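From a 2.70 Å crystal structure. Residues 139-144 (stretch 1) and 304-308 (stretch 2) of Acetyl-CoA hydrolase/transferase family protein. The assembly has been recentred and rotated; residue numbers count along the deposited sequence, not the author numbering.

Stretch 1, residues 139-144: TTGVGI
Stretch 2, residues 304-308: GCSLS

How do the two stretches lie against each other? They run nearly antiparallel, with end-to-end directions 160° apart, and meet through a single beta bridge between Gly141 and Ser306, whose CA atoms are 4.0 Å apart. Thr140 is level with Leu307 (CA to CA 5.3 Å) and Val142 with Cys305 (CA to CA 5.6 Å). The CA-to-CB bonds of these four residues and of Ser306 all point sideways. The contact is small, burying 253 Å² in all, and every touching residue is buried in the assembly.

What does Thr140 contribute? Thr139 makes no contact, so the pairing starts at Thr140 (phi/psi -98/3, chi1 p). Its carbonyl accepts a nearly straight hydrogen bond from Leu307 N to Thr140 O, 2.7 Å, and Ser306 CA approaches the same Thr140 O at 3.2 Å in a CA-H...O contact. Thr140 CB sits 4.4 Å from Leu307 CB, where Leu307 (-111/91) adopts chi1 t, chi2 p.

Why does Gly141 fit at the bridge? Extended at -145/138, it brings its CA to 3.6 Å from Cys305 O, a second CA-H...O contact, and to 3.8 Å from Ser306 CB. A CB on Gly141 would make a tight contact, 3.6 Å from Ser306 CB. Ser306 is likewise extended (-155/154, chi1 p), and its OG hydrogen-bonds Ser308 OG (chi1 m) at 3.1 Å.

How do Val142 and Gly143 complete the contact? Val142 (-101/-54, chi1 t) donates from its N to Cys305 O at 2.8 Å; like the Leu307 bond, this backbone link demands little of side-chain type. Val142 CB also makes apolar contact with Cys305 SG at 4.4 Å. Gly143 turns through 61/-120, a positive phi that favours glycine. Cys305 (-109/-19, chi1 t) suits its place because its sulfur can accept: Gly143 N reaches Cys305 SG at 3.2 Å, a weak hydrogen bond. Ile144 (-114/26, chi1 p, chi2 t) sits at the N-cap position right before a helix, its CA-to-CB bond directed away from stretch 2.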

# COMPACT_ATOMS: atom_id res chain seq x y z
N THR A 139 -27.89 10.75 -4.60
CA THR A 139 -27.93 11.44 -5.87
C THR A 139 -26.76 11.00 -6.74
O THR A 139 -26.70 9.85 -7.17
CB THR A 139 -27.92 12.97 -5.71
OG1 THR A 139 -26.86 13.36 -4.85
CG2 THR A 139 -29.24 13.44 -5.15
N THR A 140 -25.82 11.90 -6.98
CA THR A 140 -24.70 11.59 -7.86
C THR A 140 -23.37 11.16 -7.23
O THR A 140 -22.40 10.93 -7.95
CB THR A 140 -24.45 12.78 -8.81
OG1 THR A 140 -24.33 13.99 -8.04
CG2 THR A 140 -25.60 12.91 -9.80
N GLY A 141 -23.32 11.04 -5.90
CA GLY A 141 -22.10 10.63 -5.24
C GLY A 141 -22.43 9.78 -4.03
O GLY A 141 -23.36 10.10 -3.31
N VAL A 142 -21.68 8.69 -3.80
CA VAL A 142 -21.97 7.82 -2.66
C VAL A 142 -21.05 8.03 -1.45
O VAL A 142 -21.53 8.25 -0.35
CB VAL A 142 -21.93 6.33 -3.06
CG1 VAL A 142 -22.38 5.46 -1.88
CG2 VAL A 142 -22.85 6.09 -4.27
N GLY A 143 -19.75 7.95 -1.66
CA GLY A 143 -18.81 8.14 -0.58
C GLY A 143 -18.94 7.15 0.56
O GLY A 143 -18.78 5.94 0.37
N ILE A 144 -19.21 7.67 1.76
CA ILE A 144 -19.37 6.84 2.95
C ILE A 144 -20.81 6.90 3.46
O ILE A 144 -21.06 6.67 4.63
CB ILE A 144 -18.42 7.29 4.09
CG1 ILE A 144 -18.80 8.70 4.56
CG2 ILE A 144 -16.99 7.26 3.59
CD1 ILE A 144 -17.91 9.24 5.66
N GLY A 304 -18.04 3.50 -10.38
CA GLY A 304 -17.36 4.58 -9.70
C GLY A 304 -18.01 4.88 -8.36
O GLY A 304 -18.86 4.13 -7.90
N CYS A 305 -17.60 5.98 -7.74
CA CYS A 305 -18.16 6.37 -6.46
C CYS A 305 -19.03 7.60 -6.66
O CYS A 305 -19.87 7.92 -5.83
CB CYS A 305 -17.06 6.69 -5.46
SG CYS A 305 -17.63 6.89 -3.77
N SER A 306 -18.82 8.29 -7.77
CA SER A 306 -19.59 9.48 -8.07
C SER A 306 -19.63 9.75 -9.56
O SER A 306 -18.75 9.35 -10.31
CB SER A 306 -18.99 10.70 -7.38
OG SER A 306 -17.81 11.12 -8.06
N LEU A 307 -20.69 10.44 -9.98
CA LEU A 307 -20.85 10.82 -11.36
C LEU A 307 -20.69 12.33 -11.30
O LEU A 307 -21.65 13.06 -11.05
CB LEU A 307 -22.26 10.46 -11.87
CG LEU A 307 -22.59 10.78 -13.33
CD1 LEU A 307 -21.71 9.98 -14.25
CD2 LEU A 307 -24.05 10.45 -13.58
N SER A 308 -19.45 12.78 -11.47
CA SER A 308 -19.14 14.20 -11.41
C SER A 308 -19.09 14.78 -12.81
O SER A 308 -18.02 14.95 -13.38
CB SER A 308 -17.80 14.40 -10.71
OG SER A 308 -17.86 13.92 -9.38